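Side-chain contacts in putative 2OG-Fe(II) oxygenase family protein (Caulobacter crescentus CB15, PDB 3OOX), which probably acts as an iron(II)-dependent 2-oxoglutarate oxygenase, perhaps forming ethene from 2-oxoglutarate and oxidising L-arginine: residues L43-A46 and R47-A51; A126-H129 and D130-L134; D233-E236 and R237-N241; L269-A272 and S273-I277; A16-F19 and T20-A23. All coordinates share one frame; numbering follows the deposited sequence. Where two conformers were deposited one is given.

Contact 1 (L43-A46 and R47-A51)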
loop_
_atom_site.group_PDB
_atom_site.type_symbol
_atom_site.label_atom_id
_atom_site.label_comp_id
_atom_site.label_asym_id
_atom_site.label_seq_id
_atom_site.Cartn_x
_atom_site.Cartn_y
_atom_site.Cartn_z
ATOM N N LEU A 43 14.210 -8.520 -3.804
ATOM C CA LEU A 43 13.121 -9.304 -4.374
ATOM C C LEU A 43 13.524 -9.762 -5.760
ATOM O O LEU A 43 14.087 -9.004 -6.513
ATOM C CB LEU A 43 11.839 -8.481 -4.498
ATOM C CG LEU A 43 11.007 -8.175 -3.254
ATOM C CD1 LEU A 43 11.719 -7.228 -2.286
ATOM C CD2 LEU A 43 9.697 -7.561 -3.748
ATOM N N ASP A 44 13.217 -11.004 -6.084
ATOM C CA ASP A 44 13.517 -11.566 -7.395
ATOM C C ASP A 44 12.688 -10.842 -8.464
ATOM O O ASP A 44 11.456 -11.020 -8.514
ATOM C CB ASP A 44 13.170 -13.060 -7.360
ATOM C CG ASP A 44 13.515 -13.795 -8.639
ATOM O OD1 ASP A 44 13.690 -13.171 -9.711
ATOM O OD2 ASP A 44 13.600 -15.037 -8.546
ATOM N N GLN A 45 13.353 -10.047 -9.302
ATOM C CA GLN A 45 12.642 -9.270 -10.325
ATOM C C GLN A 45 11.894 -10.124 -11.336
ATOM O O GLN A 45 10.802 -9.764 -11.791
ATOM C CB GLN A 45 13.570 -8.309 -11.042
ATOM C CG GLN A 45 12.854 -7.258 -11.878
ATOM C CD GLN A 45 12.037 -6.332 -11.005
ATOM O OE1 GLN A 45 12.561 -5.783 -10.038
ATOM N NE2 GLN A 45 10.759 -6.147 -11.340
ATOM N N ALA A 46 12.455 -11.265 -11.724
ATOM C CA ALA A 46 11.715 -12.140 -12.616
ATOM C C ALA A 46 10.376 -12.627 -12.035
ATOM O O ALA A 46 9.390 -12.763 -12.758
ATOM C CB ALA A 46 12.611 -13.334 -13.034
ATOM N N ARG A 47 10.318 -12.833 -10.723
ATOM C CA ARG A 47 9.082 -13.267 -10.096
ATOM C C ARG A 47 8.128 -12.084 -9.876
ATOM O O ARG A 47 6.905 -12.259 -9.990
ATOM C CB ARG A 47 9.361 -14.025 -8.809
ATOM C CG ARG A 47 10.172 -15.300 -9.048
ATOM C CD ARG A 47 10.279 -16.149 -7.789
ATOM N NE ARG A 47 9.061 -16.917 -7.556
ATOM C CZ ARG A 47 8.966 -17.960 -6.739
ATOM N NH1 ARG A 47 10.019 -18.374 -6.045
ATOM N NH2 ARG A 47 7.804 -18.585 -6.605
ATOM N N ILE A 48 8.672 -10.886 -9.618
ATOM C CA ILE A 48 7.820 -9.665 -9.624
ATOM C C ILE A 48 7.184 -9.569 -11.016
ATOM O O ILE A 48 5.950 -9.470 -11.154
ATOM C CB ILE A 48 8.603 -8.354 -9.336
ATOM C CG1 ILE A 48 9.096 -8.284 -7.886
ATOM C CG2 ILE A 48 7.736 -7.088 -9.652
ATOM C CD1 ILE A 48 10.052 -7.129 -7.650
ATOM N N ASP A 49 8.027 -9.677 -12.057
ATOM C CA ASP A 49 7.557 -9.506 -13.435
ATOM C C ASP A 49 6.524 -10.567 -13.833
ATOM O O ASP A 49 5.565 -10.269 -14.572
ATOM C CB ASP A 49 8.730 -9.502 -14.431
ATOM C CG ASP A 49 9.598 -8.266 -14.330
ATOM O OD1 ASP A 49 9.276 -7.319 -13.570
ATOM O OD2 ASP A 49 10.629 -8.241 -15.028
ATOM N N ALA A 50 6.693 -11.793 -13.343
ATOM C CA ALA A 50 5.707 -12.864 -13.554
ATOM C C ALA A 50 4.356 -12.530 -12.918
ATOM O O ALA A 50 3.309 -12.787 -13.511
ATOM C CB ALA A 50 6.214 -14.175 -13.018
ATOM N N ALA A 51 4.378 -11.973 -11.712
ATOM C CA ALA A 51 3.122 -11.555 -11.080
ATOM C C ALA A 51 2.462 -10.463 -11.915
ATOM O O ALA A 51 1.252 -10.525 -12.170
ATOM C CB ALA A 51 3.361 -11.085 -9.664
HETATM O O HOH W 1 12.999 -16.825 -6.463
#
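Gln45 and Asp49, one turn apart at the start of helix 45-59, are joined by a side-chain hydrogen bond in which Gln45 NE2 gives a proton to Asp49 OD1 at 2.9 Å. Gln45 gets there by a fold in its own chain: CG lies anti to the backbone N, and a bend at the next bond (chi2 65°) turns the amide back along the helix. The bond is nearly straight and lies in the amide plane, yet it meets the oxygen from above the carboxylate plane. At the other end of the amide, OE1 is bonded to Tyr41 OH, so its rotation is fixed. Gln45 NE2 also lies 3.6 Å from Ile48 CG2, while Ile48 CD1 touches Leu43 CB at 3.9 Å.

Asp44 occupies the N-cap. With its CG anti to the backbone N (chi1 -176°), OD1 reaches Ala46 N in a weak capping bond, and Asp44 OD2 lies 3.5 Å from Arg47 CG. A water gives a proton to Asp44 OD2; its link to Arg47 NH1 is weak and tentative, resting on one of two conformers. The charged atoms are not in contact (Asp44 OD2 and Arg47 NE are 5.0 Å apart), and any attraction is probably indirect.

Contact 2 (A126-H129 and D130-L134). With EDO (1,2-ethanediol), chain L.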
loop_
_atom_site.group_PDB
_atom_site.type_symbol
_atom_site.label_atom_id
_atom_site.label_comp_id
_atom_site.label_asym_id
_atom_site.label_seq_id
_atom_site.Cartn_x
_atom_site.Cartn_y
_atom_site.Cartn_z
ATOM N N ALA A 126 -1.360 -19.631 -13.982
ATOM C CA ALA A 126 -0.217 -19.265 -13.138
ATOM C C ALA A 126 -0.524 -18.132 -12.145
ATOM O O ALA A 126 0.297 -17.820 -11.305
ATOM C CB ALA A 126 0.970 -18.883 -14.006
ATOM N N PHE A 127 -1.715 -17.566 -12.219
ATOM C CA PHE A 127 -2.048 -16.362 -11.408
ATOM C C PHE A 127 -1.935 -16.633 -9.905
ATOM O O PHE A 127 -1.263 -15.875 -9.199
ATOM C CB PHE A 127 -3.459 -15.907 -11.771
ATOM C CG PHE A 127 -3.927 -14.637 -11.115
ATOM C CD1 PHE A 127 -4.346 -14.647 -9.805
ATOM C CD2 PHE A 127 -4.071 -13.476 -11.858
ATOM C CE1 PHE A 127 -4.875 -13.476 -9.208
ATOM C CE2 PHE A 127 -4.592 -12.309 -11.266
ATOM C CZ PHE A 127 -4.980 -12.319 -9.962
ATOM N N LYS A 128 -2.583 -17.692 -9.400
ATOM C CA LYS A 128 -2.565 -17.940 -7.955
ATOM C C LYS A 128 -1.122 -18.023 -7.467
ATOM O O LYS A 128 -0.745 -17.375 -6.495
ATOM C CB LYS A 128 -3.360 -19.180 -7.530
ATOM C CG LYS A 128 -3.283 -19.478 -6.021
ATOM C CD LYS A 128 -4.198 -20.607 -5.588
ATOM C CE LYS A 128 -3.943 -20.989 -4.130
ATOM N NZ LYS A 128 -4.858 -22.046 -3.616
ATOM N N HIS A 129 -0.299 -18.818 -8.154
ATOM C CA HIS A 129 1.090 -18.954 -7.733
ATOM C C HIS A 129 1.894 -17.636 -7.818
ATOM O O HIS A 129 2.557 -17.229 -6.835
ATOM C CB HIS A 129 1.771 -20.083 -8.537
ATOM C CG HIS A 129 3.253 -20.163 -8.331
ATOM N ND1 HIS A 129 4.145 -19.408 -9.065
ATOM C CD2 HIS A 129 3.998 -20.888 -7.462
ATOM C CE1 HIS A 129 5.378 -19.682 -8.669
ATOM N NE2 HIS A 129 5.316 -20.568 -7.692
ATOM N N ASP A 130 1.824 -16.971 -8.969
ATOM C CA ASP A 130 2.673 -15.820 -9.220
ATOM C C ASP A 130 2.235 -14.655 -8.318
ATOM O O ASP A 130 3.059 -13.968 -7.734
ATOM C CB ASP A 130 2.604 -15.358 -10.680
ATOM C CG ASP A 130 3.184 -16.354 -11.667
ATOM O OD1 ASP A 130 3.779 -17.366 -11.240
ATOM O OD2 ASP A 130 3.019 -16.095 -12.886
ATOM N N VAL A 131 0.936 -14.428 -8.221
ATOM C CA VAL A 131 0.424 -13.288 -7.455
ATOM C C VAL A 131 0.593 -13.555 -5.938
ATOM O O VAL A 131 0.878 -12.627 -5.155
ATOM C CB VAL A 131 -1.043 -12.991 -7.849
ATOM C CG1 VAL A 131 -1.667 -11.884 -6.972
ATOM C CG2 VAL A 131 -1.148 -12.569 -9.287
ATOM N N SER A 132 0.396 -14.801 -5.501
ATOM C CA SER A 132 0.603 -15.135 -4.080
ATOM C C SER A 132 2.058 -14.915 -3.691
ATOM O O SER A 132 2.341 -14.426 -2.605
ATOM C CB SER A 132 0.161 -16.575 -3.751
ATOM O OG SER A 132 -1.229 -16.764 -3.880
ATOM N N TRP A 133 2.999 -15.263 -4.581
ATOM C CA TRP A 133 4.418 -15.009 -4.314
ATOM C C TRP A 133 4.650 -13.514 -4.050
ATOM O O TRP A 133 5.379 -13.132 -3.141
ATOM C CB TRP A 133 5.320 -15.483 -5.450
ATOM C CG TRP A 133 6.774 -15.148 -5.209
ATOM C CD1 TRP A 133 7.710 -15.955 -4.573
ATOM C CD2 TRP A 133 7.468 -13.925 -5.530
ATOM N NE1 TRP A 133 8.923 -15.312 -4.512
ATOM C CE2 TRP A 133 8.807 -14.064 -5.066
ATOM C CE3 TRP A 133 7.096 -12.724 -6.152
ATOM C CZ2 TRP A 133 9.761 -13.056 -5.224
ATOM C CZ3 TRP A 133 8.051 -11.721 -6.292
ATOM C CH2 TRP A 133 9.368 -11.897 -5.830
ATOM N N LEU A 134 4.009 -12.670 -4.856
ATOM C CA LEU A 134 4.222 -11.235 -4.724
ATOM C C LEU A 134 3.656 -10.693 -3.410
ATOM O O LEU A 134 4.290 -9.851 -2.745
ATOM C CB LEU A 134 3.656 -10.485 -5.940
ATOM C CG LEU A 134 3.929 -8.963 -5.987
ATOM C CD1 LEU A 134 5.398 -8.614 -6.007
ATOM C CD2 LEU A 134 3.224 -8.297 -7.188
HETATM C C1 EDO L . -5.826 -21.146 -10.286
HETATM O O1 EDO L . -6.678 -21.232 -9.137
HETATM C C2 EDO L . -6.025 -19.811 -10.969
HETATM O O2 EDO L . -4.855 -18.993 -10.842
#
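From Phe127 the backbone is helical, Ala126 O supplying the first acceptor: Asp130 N, Val131 N, Ser132 N and Trp133 N bond in turn to the carbonyl oxygens of Ala126, Phe127, Lys128 and His129. Lys128 O takes a second bond, from Ser132 OG at 2.7 Å in the conformer given. The hydroxyl and the amide of Ser132 come to that oxygen from opposite faces of the carbonyl plane, the serine torsion (chi1 -66°) having set OG beside its own N.

On the buried side, Val131 CG2 stands 3.7 Å from the centre of the Phe127 ring, almost exactly on the ring normal, which makes a CH-pi contact over the face. Trp99 meets the same ring edge-to-face. On the outer side, His129 ND1 donates to Asp130 OD1 at 3.0 Å. This bond is nearly straight and lies in the imidazole plane, using the anti lone pair of the oxygen, although ring and carboxylate planes stand 72° apart. Asp130 OD2 bonds to Ser54 OG and so links helix 127-152 to helix 45-59. An ethanediol, probably from the crystallisation liquor, accepts from Lys128 N.

The start of helix 127-152 is amphipathic: Phe127 and Val131 face Leu173 and Leu171 of the sheet strand 170-176, whereas the histidine-carboxylate pair lies beside the neighbouring helix.

Contact 3 (D233-E236 and R237-N241). With EDO (1,2-ethanediol), chain G.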
loop_
_atom_site.group_PDB
_atom_site.type_symbol
_atom_site.label_atom_id
_atom_site.label_comp_id
_atom_site.label_asym_id
_atom_site.label_seq_id
_atom_site.Cartn_x
_atom_site.Cartn_y
_atom_site.Cartn_z
ATOM N N ASP A 233 -2.665 5.214 8.496
ATOM C CA ASP A 233 -3.272 5.770 9.676
ATOM C C ASP A 233 -3.082 4.874 10.913
ATOM O O ASP A 233 -3.020 5.434 12.018
ATOM C CB ASP A 233 -4.770 5.976 9.476
ATOM C CG ASP A 233 -5.096 7.086 8.503
ATOM O OD1 ASP A 233 -4.199 7.871 8.109
ATOM O OD2 ASP A 233 -6.277 7.166 8.129
HETATM N N MSE A 234 -3.047 3.550 10.775
HETATM C CA MSE A 234 -2.870 2.680 11.951
HETATM C C MSE A 234 -1.544 2.970 12.636
HETATM O O MSE A 234 -1.472 3.035 13.873
HETATM C CB MSE A 234 -2.924 1.192 11.569
HETATM C CG MSE A 234 -4.284 0.663 11.237
HETATM SE SE MSE A 234 -4.208 -1.157 10.530
HETATM C CE MSE A 234 -6.080 -1.469 10.257
ATOM N N LEU A 235 -0.474 3.143 11.852
ATOM C CA LEU A 235 0.841 3.368 12.419
ATOM C C LEU A 235 0.948 4.802 12.912
ATOM O O LEU A 235 1.576 5.076 13.954
ATOM C CB LEU A 235 1.904 3.036 11.378
ATOM C CG LEU A 235 3.365 3.189 11.759
ATOM C CD1 LEU A 235 3.703 2.462 13.069
ATOM C CD2 LEU A 235 4.284 2.666 10.636
ATOM N N GLU A 236 0.339 5.750 12.188
ATOM C CA GLU A 236 0.261 7.134 12.665
ATOM C C GLU A 236 -0.361 7.157 14.061
ATOM O O GLU A 236 0.186 7.816 14.981
ATOM C CB GLU A 236 -0.542 8.017 11.691
ATOM C CG GLU A 236 -0.717 9.463 12.154
ATOM C CD GLU A 236 -1.596 10.250 11.212
ATOM O OE1 GLU A 236 -2.785 9.906 11.111
ATOM O OE2 GLU A 236 -1.072 11.177 10.576
ATOM N N ARG A 237 -1.457 6.419 14.251
ATOM C CA ARG A 237 -2.147 6.432 15.545
ATOM C C ARG A 237 -1.287 5.788 16.638
ATOM O O ARG A 237 -1.158 6.345 17.749
ATOM C CB ARG A 237 -3.499 5.747 15.435
ATOM C CG ARG A 237 -4.224 5.600 16.764
ATOM C CD ARG A 237 -5.683 5.291 16.579
ATOM N NE ARG A 237 -6.299 5.036 17.884
ATOM C CZ ARG A 237 -7.569 5.255 18.189
ATOM N NH1 ARG A 237 -8.426 5.774 17.303
ATOM N NH2 ARG A 237 -8.014 4.952 19.422
ATOM N N LEU A 238 -0.659 4.660 16.315
ATOM C CA LEU A 238 0.213 3.991 17.284
ATOM C C LEU A 238 1.307 4.918 17.802
ATOM O O LEU A 238 1.633 4.889 18.995
ATOM C CB LEU A 238 0.809 2.733 16.664
ATOM C CG LEU A 238 1.810 1.954 17.530
ATOM C CD1 LEU A 238 1.111 1.384 18.776
ATOM C CD2 LEU A 238 2.476 0.835 16.703
ATOM N N THR A 239 1.878 5.741 16.921
ATOM C CA THR A 239 3.005 6.633 17.259
ATOM C C THR A 239 2.582 8.014 17.749
ATOM O O THR A 239 3.417 8.932 17.784
ATOM C CB THR A 239 3.958 6.806 16.047
ATOM O OG1 THR A 239 3.252 7.472 14.983
ATOM C CG2 THR A 239 4.506 5.456 15.556
ATOM N N ASN A 240 1.317 8.168 18.119
ATOM C CA ASN A 240 0.809 9.475 18.578
ATOM C C ASN A 240 1.159 10.569 17.581
ATOM O O ASN A 240 1.500 11.720 17.938
ATOM C CB ASN A 240 1.380 9.842 19.946
ATOM C CG ASN A 240 0.486 10.800 20.700
ATOM O OD1 ASN A 240 -0.750 10.785 20.537
ATOM N ND2 ASN A 240 1.092 11.610 21.574
ATOM N N ASN A 241 1.033 10.185 16.309
ATOM C CA ASN A 241 1.267 11.079 15.155
ATOM C C ASN A 241 2.714 11.534 14.944
ATOM O O ASN A 241 2.974 12.399 14.120
ATOM C CB ASN A 241 0.270 12.260 15.186
ATOM C CG ASN A 241 -1.166 11.804 14.979
ATOM O OD1 ASN A 241 -1.658 10.963 15.694
ATOM N ND2 ASN A 241 -1.825 12.343 13.961
HETATM C C1 EDO G . -11.758 6.109 20.002
HETATM O O1 EDO G . -10.559 5.411 20.362
HETATM C C2 EDO G . -11.575 6.834 18.673
HETATM O O2 EDO G . -11.294 5.911 17.613
HETATM O O HOH W 2 -0.120 13.407 11.579
#
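Glu236 and Asn241 stack their flat ends because the glutamate chain runs extended from its backbone (chi1 178°) while the asparagine CG swings beside its own N (chi1 -66°). Carboxylate and amide planes are within 11° of parallel, and Glu236 CD lies 3.5 Å from Asn241 ND2. No direct bond joins the two groups; a water gives a proton to Glu236 OE2 at 2.6 Å and takes one from Asn241 ND2. Outer partners hold both in position, Ser245 N on Glu236 OE2 and Tyr292 OH on Asn241 OD1.

Thr239 is the first residue to leave helical geometry, and its methyl CG2 packs on Leu235 CD1 at 4.0 Å. The same leucine methyl lies 4.2 Å from Leu238 CD2, giving the turn an apolar side. Arg237, extended outward, grasps a bound ethanediol with both terminal nitrogens, NH1 to O2 and NH2 to O1; Gln304 OE1 holds the same molecule.

The helix then ends. Asn240 has a positive phi, with its N bonded to Arg237 O at 3.1 Å, while Asn241 N reaches back to Glu236 O at 2.8 Å. The side chain of Asn240 is tied to the backbone at Cys283, Pro289 and Arg291. This is the Schellman motif, with Asn240 as C-prime residue, and it ends helix 233-238.

Contact 4 (L269-A272 and S273-I277)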
loop_
_atom_site.group_PDB
_atom_site.type_symbol
_atom_site.label_atom_id
_atom_site.label_comp_id
_atom_site.label_asym_id
_atom_site.label_seq_id
_atom_site.Cartn_x
_atom_site.Cartn_y
_atom_site.Cartn_z
ATOM N N LEU A 269 -0.153 -3.159 3.803
ATOM C CA LEU A 269 0.196 -3.957 4.950
ATOM C C LEU A 269 -0.582 -3.466 6.149
ATOM O O LEU A 269 -0.601 -2.260 6.442
ATOM C CB LEU A 269 1.700 -3.898 5.221
ATOM C CG LEU A 269 2.319 -4.963 6.117
ATOM C CD1 LEU A 269 3.833 -5.114 5.784
ATOM C CD2 LEU A 269 2.095 -4.664 7.601
ATOM N N HIS A 270 -1.285 -4.395 6.810
ATOM C CA HIS A 270 -2.132 -4.120 7.966
ATOM C C HIS A 270 -1.647 -4.905 9.175
ATOM O O HIS A 270 -1.040 -5.980 9.048
ATOM C CB HIS A 270 -3.545 -4.644 7.729
ATOM C CG HIS A 270 -4.390 -3.825 6.800
ATOM N ND1 HIS A 270 -4.103 -3.595 5.462
ATOM C CD2 HIS A 270 -5.586 -3.224 7.028
ATOM C CE1 HIS A 270 -5.100 -2.908 4.919
ATOM N NE2 HIS A 270 -5.998 -2.660 5.844
ATOM N N PHE A 271 -1.944 -4.357 10.357
ATOM C CA PHE A 271 -1.754 -5.088 11.586
ATOM C C PHE A 271 -2.740 -6.309 11.620
ATOM O O PHE A 271 -3.766 -6.370 10.957
ATOM C CB PHE A 271 -2.080 -4.213 12.803
ATOM C CG PHE A 271 -1.094 -3.125 13.086
ATOM C CD1 PHE A 271 0.253 -3.390 13.190
ATOM C CD2 PHE A 271 -1.521 -1.824 13.352
ATOM C CE1 PHE A 271 1.167 -2.393 13.465
ATOM C CE2 PHE A 271 -0.599 -0.832 13.693
ATOM C CZ PHE A 271 0.751 -1.109 13.713
ATOM N N ALA A 272 -2.407 -7.273 12.475
ATOM C CA ALA A 272 -3.336 -8.295 12.912
ATOM C C ALA A 272 -4.637 -7.683 13.445
ATOM O O ALA A 272 -4.626 -6.702 14.193
ATOM C CB ALA A 272 -2.667 -9.125 14.013
ATOM N N SER A 273 -5.747 -8.281 13.059
ATOM C CA SER A 273 -7.085 -7.792 13.404
ATOM C C SER A 273 -7.306 -7.587 14.898
ATOM O O SER A 273 -7.908 -6.609 15.318
ATOM C CB SER A 273 -8.135 -8.762 12.906
ATOM O OG SER A 273 -8.138 -8.776 11.513
ATOM N N ASP A 274 -6.775 -8.517 15.687
ATOM C CA ASP A 274 -6.869 -8.461 17.131
ATOM C C ASP A 274 -5.757 -7.712 17.873
ATOM O O ASP A 274 -5.705 -7.743 19.123
ATOM C CB ASP A 274 -7.046 -9.894 17.700
ATOM C CG ASP A 274 -5.902 -10.853 17.352
ATOM O OD1 ASP A 274 -4.937 -10.408 16.701
ATOM O OD2 ASP A 274 -5.949 -12.049 17.804
ATOM N N TYR A 275 -4.873 -7.035 17.137
ATOM C CA TYR A 275 -3.799 -6.256 17.740
ATOM C C TYR A 275 -4.401 -4.988 18.346
ATOM O O TYR A 275 -5.073 -4.215 17.652
ATOM C CB TYR A 275 -2.752 -5.871 16.714
ATOM C CG TYR A 275 -1.682 -4.968 17.272
ATOM C CD1 TYR A 275 -0.854 -5.397 18.280
ATOM C CD2 TYR A 275 -1.466 -3.691 16.756
ATOM C CE1 TYR A 275 0.129 -4.597 18.791
ATOM C CE2 TYR A 275 -0.477 -2.889 17.243
ATOM C CZ TYR A 275 0.329 -3.337 18.258
ATOM O OH TYR A 275 1.332 -2.517 18.760
ATOM N N GLU A 276 -4.183 -4.788 19.649
ATOM C CA GLU A 276 -4.629 -3.580 20.314
ATOM C C GLU A 276 -3.592 -2.484 20.058
ATOM O O GLU A 276 -2.390 -2.589 20.417
ATOM C CB GLU A 276 -4.802 -3.785 21.825
ATOM C CG GLU A 276 -5.166 -2.482 22.519
ATOM C CD GLU A 276 -5.366 -2.622 24.035
ATOM O OE1 GLU A 276 -4.355 -2.693 24.744
ATOM O OE2 GLU A 276 -6.512 -2.640 24.482
ATOM N N ILE A 277 -4.064 -1.439 19.379
ATOM C CA ILE A 277 -3.293 -0.242 19.144
ATOM C C ILE A 277 -3.426 0.639 20.374
ATOM O O ILE A 277 -4.496 1.199 20.645
ATOM C CB ILE A 277 -3.760 0.535 17.855
ATOM C CG1 ILE A 277 -3.734 -0.382 16.631
ATOM C CG2 ILE A 277 -2.934 1.806 17.647
ATOM C CD1 ILE A 277 -4.399 0.259 15.416
#
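Ala272 O accepts from Tyr275 N at 3.0 Å, the bond that closes a type I beta turn between strand 262-269 and strand 276-277. The donor stands well above the carbonyl plane, 58° out of it. By reversing the chain, the turn brings two aromatic rings together. Tyr275 presents its edge to the face of Phe271, with centroids 4.8 Å apart and planes inclined at 51°, a tilted edge-to-face pair. Tyr275 CD2 makes the closest approach, 3.7 Å from Phe271 CG and toward the rim of the ring. Phe271 has its CG beside the backbone N (chi1 -71°), which directs the ring at Tyr275 and at Ile277 of the following strand; Ile277 CD1 lies 4.1 Å from Phe271 CD2. Met234 and Leu238 of helix 233-238 add to this apolar surround. With an alanine in place of the phenylalanine, the Tyr275 edge would probably lose the face it rests on and Ile277 CD1 an apolar neighbour. Ser273 OG bonds to His114, and Asp274 OD2 forms a salt bridge with Arg110. The chemistry is thus divided: one backbone bond closes the turn, polar side chains pair outside the two segments, and dispersion and ring electrostatics probably steady the aromatic side.

Contact 5 (A16-F19 and T20-A23)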
loop_
_atom_site.group_PDB
_atom_site.type_symbol
_atom_site.label_atom_id
_atom_site.label_comp_id
_atom_site.label_asym_id
_atom_site.label_seq_id
_atom_site.Cartn_x
_atom_site.Cartn_y
_atom_site.Cartn_z
ATOM N N ALA A 16 21.530 -4.947 5.779
ATOM C CA ALA A 16 22.583 -5.859 6.265
ATOM C C ALA A 16 23.882 -5.116 6.566
ATOM O O ALA A 16 24.538 -5.409 7.568
ATOM C CB ALA A 16 22.839 -6.978 5.241
ATOM N N LYS A 17 24.288 -4.172 5.699
ATOM C CA LYS A 17 25.618 -3.587 5.851
ATOM C C LYS A 17 25.752 -2.610 7.014
ATOM O O LYS A 17 26.833 -2.490 7.613
ATOM C CB LYS A 17 26.087 -2.872 4.568
ATOM C CG LYS A 17 26.465 -3.765 3.427
ATOM C CD LYS A 17 26.878 -2.904 2.212
ATOM C CE LYS A 17 27.168 -3.769 0.986
ATOM N NZ LYS A 17 27.248 -2.964 -0.288
ATOM N N ASP A 18 24.682 -1.876 7.317
ATOM C CA ASP A 18 24.718 -0.837 8.334
ATOM C C ASP A 18 23.289 -0.522 8.755
ATOM O O ASP A 18 22.744 0.529 8.402
ATOM C CB ASP A 18 25.394 0.426 7.791
ATOM C CG ASP A 18 25.693 1.463 8.885
ATOM O OD1 ASP A 18 25.223 1.344 10.038
ATOM O OD2 ASP A 18 26.428 2.424 8.588
ATOM N N PHE A 19 22.700 -1.433 9.524
ATOM C CA PHE A 19 21.296 -1.346 9.846
ATOM C C PHE A 19 21.000 -0.062 10.637
ATOM O O PHE A 19 19.961 0.573 10.441
ATOM C CB PHE A 19 20.839 -2.578 10.622
ATOM C CG PHE A 19 19.408 -2.538 11.000
ATOM C CD1 PHE A 19 18.427 -2.884 10.087
ATOM C CD2 PHE A 19 19.030 -2.091 12.246
ATOM C CE1 PHE A 19 17.071 -2.843 10.445
ATOM C CE2 PHE A 19 17.686 -2.051 12.603
ATOM C CZ PHE A 19 16.726 -2.400 11.683
ATOM N N THR A 20 21.915 0.357 11.499
ATOM C CA THR A 20 21.703 1.591 12.262
ATOM C C THR A 20 21.498 2.799 11.344
ATOM O O THR A 20 20.591 3.613 11.566
ATOM C CB THR A 20 22.888 1.834 13.233
ATOM O OG1 THR A 20 22.882 0.778 14.199
ATOM C CG2 THR A 20 22.749 3.183 13.965
ATOM N N ARG A 21 22.318 2.922 10.312
ATOM C CA ARG A 21 22.127 3.976 9.328
ATOM C C ARG A 21 20.829 3.816 8.484
ATOM O O ARG A 21 20.130 4.806 8.203
ATOM C CB ARG A 21 23.357 4.035 8.429
ATOM C CG ARG A 21 23.223 4.923 7.218
ATOM C CD ARG A 21 24.516 4.941 6.451
ATOM N NE ARG A 21 24.325 5.588 5.154
ATOM C CZ ARG A 21 25.083 5.385 4.082
ATOM N NH1 ARG A 21 26.141 4.568 4.138
ATOM N NH2 ARG A 21 24.777 6.003 2.947
ATOM N N PHE A 22 20.534 2.577 8.080
ATOM C CA PHE A 22 19.312 2.250 7.362
ATOM C C PHE A 22 18.088 2.767 8.120
ATOM O O PHE A 22 17.258 3.489 7.563
ATOM C CB PHE A 22 19.225 0.728 7.153
ATOM C CG PHE A 22 18.028 0.272 6.331
ATOM C CD1 PHE A 22 17.908 0.626 4.983
ATOM C CD2 PHE A 22 17.058 -0.538 6.895
ATOM C CE1 PHE A 22 16.845 0.192 4.240
ATOM C CE2 PHE A 22 15.990 -0.959 6.143
ATOM C CZ PHE A 22 15.896 -0.589 4.810
ATOM N N ALA A 23 17.976 2.392 9.386
ATOM C CA ALA A 23 16.856 2.798 10.225
ATOM C C ALA A 23 16.795 4.318 10.401
ATOM O O ALA A 23 15.730 4.911 10.276
ATOM C CB ALA A 23 16.917 2.086 11.585
HETATM O O HOH W 3 27.367 2.865 6.031
HETATM O O HOH W 4 24.818 -0.535 11.976
#
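Thr20 lies close to the carboxylate of Asp18, and its backbone N donates to a water that in turn gives a proton to Asp18 OD1 at 2.7 Å. Arg21 comes next. Its N makes a weak bond to Asp18 OD1, 3.3 Å long but nearly straight, the capping bond that marks Asp18 as N-cap. Asp18 reaches this position with CG anti to its backbone N (chi1 -169°), so that OD2 lies against Arg21 CB at 3.5 Å. The extended arginine chain crosses the carboxylate at about a right angle, and a second water joins OD2 to Arg21 NH1, while NE is paired with Glu25. An alanine in place of the aspartate would probably leave the N-H of Arg21 and both waters without their carboxylate mate, weakening the start of the helix.

Phe22 follows, its N bonded to Asp18 O at 3.0 Å, and its ring atom CD2 is 4.2 Å from Phe19 CD1. Ala23 comes last: its N donates to Phe19 O at 2.9 Å, and Ala23 CB lies 4.3 Å from Phe19 CE2.

These apolar groups look toward the long helix 127-152, where Phe19 meets Glu147 and Thr151, Phe22 meets Ala148 and Ala23 meets Thr151. Arg157 adds a cation-pi contact to Phe19, and Leu14 of helix 13-17 packs on Arg21 and Phe22.

How the contacts relate
Contact 4 is the buried member of the set, contact 1 lies at the surface, and contacts 2, 3 and 5 are partly buried. Two pairs meet directly. Contacts 1 and 2 join helices 45-59 and 127-152, with Arg47 packing on Trp133 and His129; contacts 3 and 4 bring helix 233-238 against the turn, through Met234 on Phe271 and Leu238 on Ile277. Contact 5 leans on the same long helix as contact 1. Chemistry follows place: contacts 1 and 5 share aspartate N-caps and water-mediated pairs with arginine, contact 2 sets a CH-pi contact toward the sheet and a His-carboxylate bond beside helix 45-59, contact 3 closes a helix, and contact 4 relies mainly on aromatic packing.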